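Local coordinates for protein Myo-inositol phosphohydrolase (Mitsuokella multacida, PDB 4WU3) that probably removes phosphate groups from myo-inositol phosphates such as phytate, using the phosphate-binding loop of the protein tyrosine phosphatase fold, at residues V119-E124 with L209-H214; G123-Y128 with P154-Q159; L238-Y243 with I251-H256; A244-T249 with G278-S283. The protein carries 2 engineered substitutions. One frame throughout, in Å; residues are numbered along the deposited sequence.

Contact 1: V119-E124 with L209-H214; sequences VDLRGE and LTLQDH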
loop_
_atom_site.group_PDB
_atom_site.type_symbol
_atom_site.label_atom_id
_atom_site.label_comp_id
_atom_site.label_asym_id
_atom_site.label_seq_id
_atom_site.Cartn_x
_atom_site.Cartn_y
_atom_site.Cartn_z
ATOM N N VAL A 119 -20.457 -11.882 12.725
ATOM C CA VAL A 119 -19.457 -11.908 11.674
ATOM C C VAL A 119 -18.203 -11.240 12.194
ATOM O O VAL A 119 -18.112 -10.006 12.259
ATOM C CB VAL A 119 -19.943 -11.204 10.394
ATOM C CG1 VAL A 119 -18.885 -11.278 9.306
ATOM C CG2 VAL A 119 -21.245 -11.831 9.904
ATOM N N ASP A 120 -17.244 -12.092 12.549
ATOM C CA ASP A 120 -15.997 -11.715 13.182
ATOM C C ASP A 120 -14.921 -11.507 12.135
ATOM O O ASP A 120 -14.395 -12.472 11.584
ATOM C CB ASP A 120 -15.585 -12.840 14.135
ATOM C CG ASP A 120 -14.287 -12.570 14.846
ATOM O OD1 ASP A 120 -13.706 -11.493 14.627
ATOM O OD2 ASP A 120 -13.848 -13.450 15.631
ATOM N N LEU A 121 -14.567 -10.250 11.877
ATOM C CA LEU A 121 -13.676 -9.929 10.763
ATOM C C LEU A 121 -12.199 -9.905 11.164
ATOM O O LEU A 121 -11.348 -9.467 10.403
ATOM C CB LEU A 121 -14.074 -8.577 10.149
ATOM C CG LEU A 121 -15.522 -8.466 9.684
ATOM C CD1 LEU A 121 -15.897 -7.020 9.382
ATOM C CD2 LEU A 121 -15.772 -9.375 8.480
ATOM N N ARG A 122 -11.886 -10.384 12.355
ATOM C CA ARG A 122 -10.559 -10.137 12.908
ATOM C C ARG A 122 -9.575 -11.238 12.583
ATOM O O ARG A 122 -9.762 -12.390 12.984
ATOM C CB ARG A 122 -10.624 -9.968 14.423
ATOM C CG ARG A 122 -11.503 -8.826 14.912
ATOM C CD ARG A 122 -11.533 -8.806 16.434
ATOM N NE ARG A 122 -10.286 -8.325 17.018
ATOM C CZ ARG A 122 -10.022 -8.368 18.318
ATOM N NH1 ARG A 122 -10.916 -8.888 19.151
ATOM N NH2 ARG A 122 -8.871 -7.903 18.792
ATOM N N GLY A 123 -8.516 -10.870 11.873
ATOM C CA GLY A 123 -7.427 -11.796 11.568
ATOM C C GLY A 123 -6.457 -11.957 12.719
ATOM O O GLY A 123 -5.846 -13.002 12.868
ATOM N N GLU A 124 -6.331 -10.922 13.540
ATOM C CA GLU A 124 -5.550 -10.997 14.779
ATOM C C GLU A 124 -6.116 -12.062 15.752
ATOM O O GLU A 124 -7.321 -12.257 15.840
ATOM C CB GLU A 124 -5.462 -9.605 15.452
ATOM C CG GLU A 124 -6.783 -8.952 15.909
ATOM C CD GLU A 124 -7.474 -8.132 14.812
ATOM O OE1 GLU A 124 -7.118 -8.271 13.601
ATOM O OE2 GLU A 124 -8.391 -7.342 15.153
ATOM N N LEU A 209 -13.962 -14.365 9.266
ATOM C CA LEU A 209 -13.024 -14.044 8.208
ATOM C C LEU A 209 -11.795 -13.506 8.866
ATOM O O LEU A 209 -11.896 -12.593 9.672
ATOM C CB LEU A 209 -13.574 -12.947 7.312
ATOM C CG LEU A 209 -14.763 -13.348 6.473
ATOM C CD1 LEU A 209 -15.186 -12.161 5.626
ATOM C CD2 LEU A 209 -14.394 -14.541 5.616
ATOM N N THR A 210 -10.630 -14.034 8.518
ATOM C CA THR A 210 -9.393 -13.615 9.163
ATOM C C THR A 210 -8.727 -12.430 8.446
ATOM O O THR A 210 -7.696 -12.589 7.800
ATOM C CB THR A 210 -8.430 -14.803 9.267
ATOM O OG1 THR A 210 -8.327 -15.454 7.995
ATOM C CG2 THR A 210 -8.963 -15.798 10.285
ATOM N N LEU A 211 -9.310 -11.241 8.588
ATOM C CA LEU A 211 -8.848 -10.054 7.856
ATOM C C LEU A 211 -7.809 -9.261 8.627
ATOM O O LEU A 211 -7.984 -8.986 9.814
ATOM C CB LEU A 211 -10.013 -9.113 7.551
ATOM C CG LEU A 211 -11.186 -9.732 6.812
ATOM C CD1 LEU A 211 -12.188 -8.657 6.420
ATOM C CD2 LEU A 211 -10.698 -10.485 5.596
ATOM N N GLN A 212 -6.740 -8.883 7.934
ATOM C CA GLN A 212 -5.692 -8.077 8.521
ATOM C C GLN A 212 -6.227 -6.678 8.788
ATOM O O GLN A 212 -6.892 -6.086 7.933
ATOM C CB GLN A 212 -4.481 -7.971 7.580
ATOM C CG GLN A 212 -3.862 -9.292 7.169
ATOM C CD GLN A 212 -3.104 -9.964 8.297
ATOM O OE1 GLN A 212 -2.225 -9.359 8.904
ATOM N NE2 GLN A 212 -3.433 -11.225 8.574
ATOM N N ASP A 213 -5.908 -6.146 9.962
ATOM C CA ASP A 213 -6.258 -4.787 10.297
ATOM C C ASP A 213 -5.636 -3.856 9.265
ATOM O O ASP A 213 -4.528 -4.091 8.782
ATOM C CB ASP A 213 -5.752 -4.461 11.699
ATOM C CG ASP A 213 -6.429 -3.261 12.317
ATOM O OD1 ASP A 213 -7.154 -2.517 11.622
ATOM O OD2 ASP A 213 -6.229 -3.056 13.526
ATOM N N HIS A 214 -6.382 -2.812 8.917
ATOM C CA HIS A 214 -5.914 -1.727 8.039
ATOM C C HIS A 214 -6.132 -1.907 6.528
ATOM O O HIS A 214 -5.933 -0.964 5.780
ATOM C CB HIS A 214 -4.442 -1.422 8.312
ATOM C CG HIS A 214 -4.159 -1.060 9.739
ATOM N ND1 HIS A 214 -4.699 0.054 10.352
ATOM C CD2 HIS A 214 -3.381 -1.660 10.669
ATOM C CE1 HIS A 214 -4.275 0.113 11.602
ATOM N NE2 HIS A 214 -3.465 -0.908 11.816
HETATM O O HOH W 1 -4.953 -7.973 12.016
#
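L121 lies alongside L209 and L211, all three side chains pointing the same way, and its CD2 methyl meets L209 CD1 at 4.0 Å. Its CB faces L211 CD1 at a slightly longer range. All three leucines have CG anti to the carbonyl carbon (chi1 -56° in L121), which lays them in a row against F252 of helix 247-261; L209 and L211 also reach helix 219-230. Beneath this row the backbones run parallel. L209 N gives D120 O a fairly straight bond of 3.0 Å, whereas L211 N reaches L121 O from above its carbonyl plane in a bent bond of 3.3 Å. This is the edge of the central mixed sheet of the phosphatase domain, where strand 205-211 is outermost and strand 116-122 its parallel neighbour. G123 N then bonds L211 O at 2.8 Å, and G123 CA sits 3.4 Å from T210 C; a CB on G123 would clash with L211 O. On the other side of the backbone, D120 OD1 accepts from R122 N in an Asx turn, while OD2 is held by Y206 and H126. E124 folds back at chi2 (-87°), bringing OE2 into the guanidinium plane of R122 for a salt bridge from NE of 2.8 Å. E124 OE1 is joined to D213 N by one water, 2.7 Å from OE1, and also pairs with R248.

Contact 2: G123-Y128 with P154-Q159; sequences GESHGY and PLEKEQ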
loop_
_atom_site.group_PDB
_atom_site.type_symbol
_atom_site.label_atom_id
_atom_site.label_comp_id
_atom_site.label_asym_id
_atom_site.label_seq_id
_atom_site.Cartn_x
_atom_site.Cartn_y
_atom_site.Cartn_z
ATOM N N GLY A 123 -8.516 -10.870 11.873
ATOM C CA GLY A 123 -7.427 -11.796 11.568
ATOM C C GLY A 123 -6.457 -11.957 12.719
ATOM O O GLY A 123 -5.846 -13.002 12.868
ATOM N N GLU A 124 -6.331 -10.922 13.540
ATOM C CA GLU A 124 -5.550 -10.997 14.779
ATOM C C GLU A 124 -6.116 -12.062 15.752
ATOM O O GLU A 124 -7.321 -12.257 15.840
ATOM C CB GLU A 124 -5.462 -9.605 15.452
ATOM C CG GLU A 124 -6.783 -8.952 15.909
ATOM C CD GLU A 124 -7.474 -8.132 14.812
ATOM O OE1 GLU A 124 -7.118 -8.271 13.601
ATOM O OE2 GLU A 124 -8.391 -7.342 15.153
ATOM N N SER A 125 -5.242 -12.760 16.471
ATOM C CA SER A 125 -5.686 -13.764 17.437
ATOM C C SER A 125 -6.336 -13.125 18.658
ATOM O O SER A 125 -5.789 -12.216 19.269
ATOM C CB SER A 125 -4.525 -14.644 17.886
ATOM O OG SER A 125 -3.966 -15.342 16.797
ATOM N N HIS A 126 -7.510 -13.625 19.012
ATOM C CA HIS A 126 -8.271 -13.069 20.115
ATOM C C HIS A 126 -9.125 -14.129 20.768
ATOM O O HIS A 126 -9.312 -15.227 20.238
ATOM C CB HIS A 126 -9.171 -11.925 19.624
ATOM C CG HIS A 126 -10.152 -12.336 18.578
ATOM N ND1 HIS A 126 -9.806 -12.485 17.250
ATOM C CD2 HIS A 126 -11.471 -12.637 18.659
ATOM C CE1 HIS A 126 -10.870 -12.852 16.559
ATOM N NE2 HIS A 126 -11.895 -12.947 17.389
ATOM N N GLY A 127 -9.660 -13.779 21.923
ATOM C CA GLY A 127 -10.535 -14.679 22.647
ATOM C C GLY A 127 -11.065 -14.039 23.915
ATOM O O GLY A 127 -11.067 -12.807 24.045
ATOM N N TYR A 128 -11.514 -14.885 24.844
ATOM C CA TYR A 128 -12.166 -14.423 26.062
ATOM C C TYR A 128 -11.596 -15.116 27.302
ATOM O O TYR A 128 -11.330 -16.327 27.287
ATOM C CB TYR A 128 -13.682 -14.627 25.957
ATOM C CG TYR A 128 -14.321 -13.709 24.926
ATOM C CD1 TYR A 128 -14.380 -14.070 23.586
ATOM C CD2 TYR A 128 -14.833 -12.468 25.292
ATOM C CE1 TYR A 128 -14.933 -13.224 22.649
ATOM C CE2 TYR A 128 -15.386 -11.616 24.362
ATOM C CZ TYR A 128 -15.432 -11.997 23.036
ATOM O OH TYR A 128 -15.977 -11.144 22.082
ATOM N N PRO A 154 -6.058 -22.499 14.043
ATOM C CA PRO A 154 -5.433 -23.398 15.031
ATOM C C PRO A 154 -4.371 -22.721 15.906
ATOM O O PRO A 154 -4.179 -23.112 17.044
ATOM C CB PRO A 154 -4.801 -24.506 14.168
ATOM C CG PRO A 154 -4.748 -23.959 12.774
ATOM C CD PRO A 154 -5.880 -22.979 12.659
ATOM N N LEU A 155 -3.686 -21.713 15.381
ATOM C CA LEU A 155 -2.719 -20.965 16.168
ATOM C C LEU A 155 -3.401 -20.239 17.333
ATOM O O LEU A 155 -2.943 -20.301 18.486
ATOM C CB LEU A 155 -1.956 -19.971 15.288
ATOM C CG LEU A 155 -0.939 -19.114 16.047
ATOM C CD1 LEU A 155 0.054 -19.987 16.815
ATOM C CD2 LEU A 155 -0.205 -18.178 15.097
ATOM N N GLU A 156 -4.496 -19.556 17.018
ATOM C CA GLU A 156 -5.334 -18.874 18.016
ATOM C C GLU A 156 -5.846 -19.824 19.115
ATOM O O GLU A 156 -5.825 -19.476 20.289
ATOM C CB GLU A 156 -6.516 -18.212 17.293
ATOM C CG GLU A 156 -7.532 -17.474 18.153
ATOM C CD GLU A 156 -8.592 -16.771 17.295
ATOM O OE1 GLU A 156 -9.498 -17.446 16.733
ATOM O OE2 GLU A 156 -8.512 -15.525 17.169
ATOM N N LYS A 157 -6.318 -21.010 18.741
ATOM C CA LYS A 157 -6.761 -21.988 19.731
ATOM C C LYS A 157 -5.616 -22.382 20.671
ATOM O O LYS A 157 -5.806 -22.481 21.899
ATOM C CB LYS A 157 -7.359 -23.224 19.051
ATOM C CG LYS A 157 -8.727 -22.942 18.438
ATOM C CD LYS A 157 -9.254 -24.061 17.546
ATOM C CE LYS A 157 -10.569 -23.639 16.891
ATOM N NZ LYS A 157 -11.077 -24.652 15.922
ATOM N N GLU A 158 -4.433 -22.583 20.089
ATOM C CA GLU A 158 -3.232 -22.925 20.849
ATOM C C GLU A 158 -2.818 -21.812 21.808
ATOM O O GLU A 158 -2.490 -22.062 22.972
ATOM C CB GLU A 158 -2.065 -23.218 19.893
ATOM C CG GLU A 158 -0.725 -23.353 20.594
ATOM C CD GLU A 158 0.419 -23.569 19.635
ATOM O OE1 GLU A 158 0.330 -23.094 18.486
ATOM O OE2 GLU A 158 1.403 -24.229 20.029
ATOM N N GLN A 159 -2.810 -20.581 21.304
ATOM C CA GLN A 159 -2.471 -19.420 22.129
ATOM C C GLN A 159 -3.376 -19.344 23.355
ATOM O O GLN A 159 -2.898 -19.178 24.472
ATOM C CB GLN A 159 -2.562 -18.131 21.304
ATOM C CG GLN A 159 -1.421 -17.986 20.303
ATOM C CD GLN A 159 -1.673 -16.945 19.224
ATOM O OE1 GLN A 159 -2.744 -16.881 18.639
ATOM N NE2 GLN A 159 -0.667 -16.146 18.944
#
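The H126 imidazole has E156 OE2 over one face, 3.3 Å from ND1, with the ring and carboxylate planes 84° apart. At the ring's edge, in its plane, ND1 gives a nearly straight bond of 2.9 Å to E124 O, while NE2 is taken by D120. The close OE2 belongs to a bond with the backbone: H126 N donates to E156 OE2 at 2.8 Å, meeting the oxygen on its anti side. E156 gets there with CG anti to the backbone N (chi1 179°) and its chain extended. The contact thus ties strand 126-129, in the antiparallel sheet, and the residues leading into it to helix 149-161. Q159, about one turn further along the helix, accepts from S125 OG through OE1 at 2.7 Å, in the carbonyl plane and on a lone pair. E156 OE1 turns to R208 in a salt bridge. With an alanine in place of E156, H126 N would probably be left without its acceptor and the R208 guanidinium without the charge that pairs with it.

Contact 3: L238-Y243 with I251-H256; sequences LHYHSY and IFMVMH. Engineered in segment 238-243: S242 (natural residue Cys). With PO4 (phosphate ion), chain G.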
loop_
_atom_site.group_PDB
_atom_site.type_symbol
_atom_site.label_atom_id
_atom_site.label_comp_id
_atom_site.label_asym_id
_atom_site.label_seq_id
_atom_site.Cartn_x
_atom_site.Cartn_y
_atom_site.Cartn_z
ATOM N N LEU A 238 -27.402 -9.986 10.801
ATOM C CA LEU A 238 -25.944 -9.950 10.715
ATOM C C LEU A 238 -25.342 -8.812 11.533
ATOM O O LEU A 238 -25.715 -7.653 11.382
ATOM C CB LEU A 238 -25.511 -9.793 9.257
ATOM C CG LEU A 238 -25.809 -10.979 8.335
ATOM C CD1 LEU A 238 -25.104 -10.799 6.997
ATOM C CD2 LEU A 238 -25.389 -12.290 8.976
ATOM N N HIS A 239 -24.406 -9.161 12.405
ATOM C CA HIS A 239 -23.674 -8.172 13.168
ATOM C C HIS A 239 -22.205 -8.272 12.803
ATOM O O HIS A 239 -21.563 -9.280 13.101
ATOM C CB HIS A 239 -23.842 -8.402 14.673
ATOM C CG HIS A 239 -23.160 -7.369 15.501
ATOM N ND1 HIS A 239 -23.734 -6.149 15.776
ATOM C CD2 HIS A 239 -21.925 -7.341 16.057
ATOM C CE1 HIS A 239 -22.892 -5.419 16.485
ATOM N NE2 HIS A 239 -21.787 -6.120 16.673
ATOM N N TYR A 240 -21.688 -7.238 12.136
ATOM C CA TYR A 240 -20.293 -7.199 11.716
ATOM C C TYR A 240 -19.444 -6.519 12.779
ATOM O O TYR A 240 -19.842 -5.501 13.372
ATOM C CB TYR A 240 -20.133 -6.412 10.414
ATOM C CG TYR A 240 -20.886 -6.969 9.240
ATOM C CD1 TYR A 240 -20.415 -8.069 8.551
ATOM C CD2 TYR A 240 -22.065 -6.377 8.804
ATOM C CE1 TYR A 240 -21.107 -8.579 7.470
ATOM C CE2 TYR A 240 -22.761 -6.874 7.730
ATOM C CZ TYR A 240 -22.284 -7.976 7.060
ATOM O OH TYR A 240 -22.993 -8.486 5.986
ATOM N N HIS A 241 -18.270 -7.073 13.029
ATOM C CA HIS A 241 -17.333 -6.396 13.904
ATOM C C HIS A 241 -15.866 -6.712 13.586
ATOM O O HIS A 241 -15.525 -7.771 13.039
ATOM C CB HIS A 241 -17.652 -6.719 15.360
ATOM C CG HIS A 241 -16.976 -7.948 15.862
ATOM N ND1 HIS A 241 -15.676 -7.942 16.320
ATOM C CD2 HIS A 241 -17.413 -9.222 15.974
ATOM C CE1 HIS A 241 -15.339 -9.165 16.685
ATOM N NE2 HIS A 241 -16.376 -9.959 16.485
ATOM N N SER A 242 -15.008 -5.765 13.938
ATOM C CA SER A 242 -13.578 -5.915 13.798
ATOM C C SER A 242 -12.973 -5.596 15.170
ATOM O O SER A 242 -13.531 -6.024 16.193
ATOM C CB SER A 242 -13.071 -4.983 12.706
ATOM O OG SER A 242 -13.776 -3.746 12.724
ATOM N N TYR A 243 -11.855 -4.869 15.227
ATOM C CA TYR A 243 -11.390 -4.397 16.529
ATOM C C TYR A 243 -12.106 -3.103 16.939
ATOM O O TYR A 243 -12.731 -3.044 18.003
ATOM C CB TYR A 243 -9.873 -4.208 16.615
ATOM C CG TYR A 243 -9.512 -3.624 17.967
ATOM C CD1 TYR A 243 -9.659 -4.380 19.127
ATOM C CD2 TYR A 243 -9.123 -2.303 18.099
ATOM C CE1 TYR A 243 -9.391 -3.851 20.365
ATOM C CE2 TYR A 243 -8.843 -1.758 19.348
ATOM C CZ TYR A 243 -8.980 -2.538 20.474
ATOM O OH TYR A 243 -8.712 -2.010 21.722
ATOM N N ILE A 251 -16.248 -1.287 5.799
ATOM C CA ILE A 251 -16.181 -1.936 4.512
ATOM C C ILE A 251 -17.319 -2.931 4.386
ATOM O O ILE A 251 -17.988 -2.976 3.351
ATOM C CB ILE A 251 -14.862 -2.707 4.304
ATOM C CG1 ILE A 251 -13.707 -1.741 4.049
ATOM C CG2 ILE A 251 -15.004 -3.670 3.140
ATOM C CD1 ILE A 251 -12.347 -2.394 4.170
ATOM N N PHE A 252 -17.542 -3.737 5.418
ATOM C CA PHE A 252 -18.549 -4.783 5.309
ATOM C C PHE A 252 -19.983 -4.312 5.502
ATOM O O PHE A 252 -20.911 -4.941 4.985
ATOM C CB PHE A 252 -18.237 -5.965 6.212
ATOM C CG PHE A 252 -17.278 -6.912 5.600
ATOM C CD1 PHE A 252 -15.950 -6.578 5.496
ATOM C CD2 PHE A 252 -17.709 -8.122 5.087
ATOM C CE1 PHE A 252 -15.053 -7.442 4.895
ATOM C CE2 PHE A 252 -16.828 -8.987 4.479
ATOM C CZ PHE A 252 -15.503 -8.643 4.384
ATOM N N MET A 253 -20.163 -3.213 6.221
ATOM C CA MET A 253 -21.471 -2.564 6.322
ATOM C C MET A 253 -21.861 -1.977 4.971
ATOM O O MET A 253 -23.030 -2.041 4.566
ATOM C CB MET A 253 -21.447 -1.463 7.382
ATOM C CG MET A 253 -21.610 -1.989 8.798
ATOM S SD MET A 253 -23.235 -2.725 9.075
ATOM C CE MET A 253 -24.201 -1.255 9.411
ATOM N N VAL A 254 -20.867 -1.411 4.283
ATOM C CA VAL A 254 -21.030 -0.913 2.915
ATOM C C VAL A 254 -21.312 -2.050 1.931
ATOM O O VAL A 254 -22.201 -1.926 1.092
ATOM C CB VAL A 254 -19.789 -0.123 2.456
ATOM C CG1 VAL A 254 -19.782 0.069 0.947
ATOM C CG2 VAL A 254 -19.753 1.225 3.155
ATOM N N MET A 255 -20.579 -3.155 2.028
ATOM C CA MET A 255 -20.881 -4.336 1.206
ATOM C C MET A 255 -22.315 -4.846 1.419
ATOM O O MET A 255 -23.028 -5.160 0.467
ATOM C CB MET A 255 -19.895 -5.470 1.501
ATOM C CG MET A 255 -18.483 -5.210 1.005
ATOM S SD MET A 255 -17.298 -6.392 1.685
ATOM C CE MET A 255 -17.869 -7.926 0.940
ATOM N N HIS A 256 -22.727 -4.936 2.675
ATOM C CA HIS A 256 -24.076 -5.382 3.017
ATOM C C HIS A 256 -25.126 -4.480 2.363
ATOM O O HIS A 256 -26.046 -4.959 1.697
ATOM C CB HIS A 256 -24.239 -5.383 4.545
ATOM C CG HIS A 256 -25.454 -6.111 5.037
ATOM N ND1 HIS A 256 -25.426 -7.433 5.429
ATOM C CD2 HIS A 256 -26.728 -5.695 5.216
ATOM C CE1 HIS A 256 -26.635 -7.803 5.817
ATOM N NE2 HIS A 256 -27.440 -6.762 5.705
HETATM P P PO4 G . -10.998 -1.760 12.475
HETATM O O1 PO4 G . -10.367 -0.390 12.551
HETATM O O2 PO4 G . -12.489 -1.552 12.621
HETATM O O3 PO4 G . -10.474 -2.658 13.564
HETATM O O4 PO4 G . -10.732 -2.443 11.146
#
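The strand and helix that flank the phosphate-binding loop of the protein tyrosine phosphatase fold pack here, with Y240 as the hub. F252 CB lies over one face of the Y240 ring, 4.2 Å from its centroid, a CH-pi contact in which the two side chains cross at about a right angle. M253, bent at chi2 and chi3, places SD 3.8 Å from Y240 CD2, an oblique Met-aromatic contact. At the far end of the ring, Y240 OH and H256 ND1 share a hydrogen bond of 2.7 Å that lies near both ring planes. H256 reaches it with CG anti to its backbone N (chi1 -167°). L238 CD1 comes up to the edge of the same imidazole, 3.6 Å from CE1. Beyond the strand, the engineered S242, a cysteine in the natural protein, donates from OG to phosphate O2 at 2.5 Å; Y243 N adds a weak bond to O3. Strand 237-241 runs between strands 91-94 and 116-122, and its segment lies at 150° to that of helix 247-261. V91 of the first strand touches Y240, M253 and H256, V119 of the second touches Y240, and helix 291-313 packs against I251, V254 and M255.

Contact 4: A244-T249 with G278-S283; sequences AGMGRT and GIVDLS. With PO4 (phosphate ion), chain G.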
loop_
_atom_site.group_PDB
_atom_site.type_symbol
_atom_site.label_atom_id
_atom_site.label_comp_id
_atom_site.label_asym_id
_atom_site.label_seq_id
_atom_site.Cartn_x
_atom_site.Cartn_y
_atom_site.Cartn_z
ATOM N N ALA A 244 -12.037 -2.081 16.089
ATOM C CA ALA A 244 -12.522 -0.761 16.463
ATOM C C ALA A 244 -13.915 -0.470 15.906
ATOM O O ALA A 244 -14.545 0.513 16.281
ATOM C CB ALA A 244 -11.536 0.296 16.000
ATOM N N GLY A 245 -14.399 -1.331 15.019
ATOM C CA GLY A 245 -15.672 -1.112 14.364
ATOM C C GLY A 245 -15.579 0.056 13.401
ATOM O O GLY A 245 -16.593 0.699 13.065
ATOM N N MET A 246 -14.357 0.317 12.946
ATOM C CA MET A 246 -14.092 1.412 12.022
ATOM C C MET A 246 -13.863 0.920 10.593
ATOM O O MET A 246 -14.818 0.807 9.833
ATOM C CB MET A 246 -12.913 2.249 12.527
ATOM C CG MET A 246 -13.248 2.966 13.827
ATOM S SD MET A 246 -11.934 4.006 14.501
ATOM C CE MET A 246 -11.944 5.329 13.293
ATOM N N GLY A 247 -12.619 0.619 10.227
ATOM C CA GLY A 247 -12.283 0.250 8.846
ATOM C C GLY A 247 -12.917 -1.023 8.282
ATOM O O GLY A 247 -13.755 -0.983 7.372
ATOM N N ARG A 248 -12.495 -2.168 8.802
ATOM C CA ARG A 248 -12.965 -3.436 8.270
ATOM C C ARG A 248 -14.462 -3.538 8.455
ATOM O O ARG A 248 -15.163 -4.056 7.580
ATOM C CB ARG A 248 -12.263 -4.619 8.944
ATOM C CG ARG A 248 -10.791 -4.728 8.613
ATOM C CD ARG A 248 -10.056 -5.647 9.590
ATOM N NE ARG A 248 -9.905 -5.071 10.932
ATOM C CZ ARG A 248 -9.327 -5.707 11.948
ATOM N NH1 ARG A 248 -9.224 -5.117 13.131
ATOM N NH2 ARG A 248 -8.857 -6.945 11.786
ATOM N N THR A 249 -14.957 -3.031 9.584
ATOM C CA THR A 249 -16.395 -3.087 9.875
ATOM C C THR A 249 -17.187 -2.253 8.865
ATOM O O THR A 249 -18.215 -2.691 8.356
ATOM C CB THR A 249 -16.706 -2.651 11.323
ATOM O OG1 THR A 249 -16.254 -3.660 12.235
ATOM C CG2 THR A 249 -18.190 -2.464 11.534
ATOM N N GLY A 278 -22.470 5.763 11.196
ATOM C CA GLY A 278 -21.282 5.159 11.754
ATOM C C GLY A 278 -20.192 6.156 12.091
ATOM O O GLY A 278 -20.444 7.191 12.701
ATOM N N ILE A 279 -18.974 5.837 11.683
ATOM C CA ILE A 279 -17.799 6.567 12.134
ATOM C C ILE A 279 -16.815 6.815 10.978
ATOM O O ILE A 279 -15.985 7.722 11.052
ATOM C CB ILE A 279 -17.129 5.784 13.296
ATOM C CG1 ILE A 279 -15.879 6.488 13.806
ATOM C CG2 ILE A 279 -16.803 4.361 12.876
ATOM C CD1 ILE A 279 -16.185 7.776 14.537
ATOM N N VAL A 280 -16.922 6.028 9.905
ATOM C CA VAL A 280 -15.981 6.141 8.790
ATOM C C VAL A 280 -16.633 6.391 7.431
ATOM O O VAL A 280 -17.642 5.757 7.059
ATOM C CB VAL A 280 -15.082 4.887 8.677
ATOM C CG1 VAL A 280 -14.162 4.995 7.473
ATOM C CG2 VAL A 280 -14.267 4.721 9.939
ATOM N N ASP A 281 -16.026 7.334 6.711
ATOM C CA ASP A 281 -16.311 7.611 5.303
ATOM C C ASP A 281 -15.181 7.019 4.439
ATOM O O ASP A 281 -14.080 7.559 4.360
ATOM C CB ASP A 281 -16.415 9.123 5.087
ATOM C CG ASP A 281 -16.785 9.498 3.662
ATOM O OD1 ASP A 281 -16.762 8.624 2.759
ATOM O OD2 ASP A 281 -17.092 10.689 3.453
ATOM N N LEU A 282 -15.467 5.896 3.796
ATOM C CA LEU A 282 -14.461 5.187 3.016
ATOM C C LEU A 282 -13.908 5.995 1.845
ATOM O O LEU A 282 -12.852 5.662 1.331
ATOM C CB LEU A 282 -15.033 3.863 2.504
ATOM C CG LEU A 282 -15.375 2.880 3.609
ATOM C CD1 LEU A 282 -15.966 1.621 3.014
ATOM C CD2 LEU A 282 -14.128 2.571 4.405
ATOM N N SER A 283 -14.596 7.057 1.434
ATOM C CA SER A 283 -14.105 7.894 0.339
ATOM C C SER A 283 -13.150 8.998 0.816
ATOM O O SER A 283 -12.570 9.731 0.012
ATOM C CB SER A 283 -15.277 8.523 -0.418
ATOM O OG SER A 283 -15.893 9.537 0.348
HETATM P P PO4 G . -10.998 -1.760 12.475
HETATM O O1 PO4 G . -10.367 -0.390 12.551
HETATM O O2 PO4 G . -12.489 -1.552 12.621
HETATM O O3 PO4 G . -10.474 -2.658 13.564
HETATM O O4 PO4 G . -10.732 -2.443 11.146
#
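Phosphate O4 is gripped twice by R248: the backbone N donates to it at 2.9 Å and side-chain NE at 2.8 Å, both nearly straight. NH1 of the same residue bonds phosphate O3, again at 2.8 Å, so that the guanidinium presents its edge to the anion with P in its plane. The bend at chi3 (-71°) curls the arginine back round the ion. A lysine in its place would lack the paired NE and NH1 donors, and is likely to hold the phosphate less firmly and to leave E124 OE1 without its salt-bridge partner. Backbone amides complete the cradle: A244 N donates to O3 at 3.0 Å and M246 N to O2 at 2.7 Å, with a weak bond from G247 N to O1. This is the phosphate-binding P-loop of protein tyrosine phosphatases, running into the N-terminus of helix 247-261, whose dipole would probably favour an anion. Across the contact the packing is apolar. M246 and V280 cross at about a right angle, with M246 CB 3.8 Å from V280 CG2, and M246 CG meets I279 CG2 at 3.9 Å. I279 CG2 also rests near G245 O. The segment 278-283 is a loop between helices 267-276 and 291-313; V280 and L282 touch T250 of helix 247-261 and R300 of helix 291-313, while D281 and S283 lean on I271 of helix 267-276.

How the contacts relate
Contacts 3 and 4, centres about 9 Å apart, hold the two halves of one phosphate-binding loop: both touch the phosphate, and OG of the engineered S242 meets T249 OG1 at 2.5 Å, probably a hydrogen bond. Contact 1 lies next to them in the sheet, where L121 N is 2.9 Å from H241 O. It also anchors the loop arginine, since E124 OE1 forms a salt bridge with R248 NH2 at 2.8 Å. Contact 2 shares G123 and E124 with contact 1 and extends this second shell outward through H126 NE2, 2.7 Å from D120 OD2. In contact 1, H214 belongs to an inositol tetrakisphosphate pocket, and the side chain of D213 comes within about 4 Å of the bound phosphate, nearest atoms.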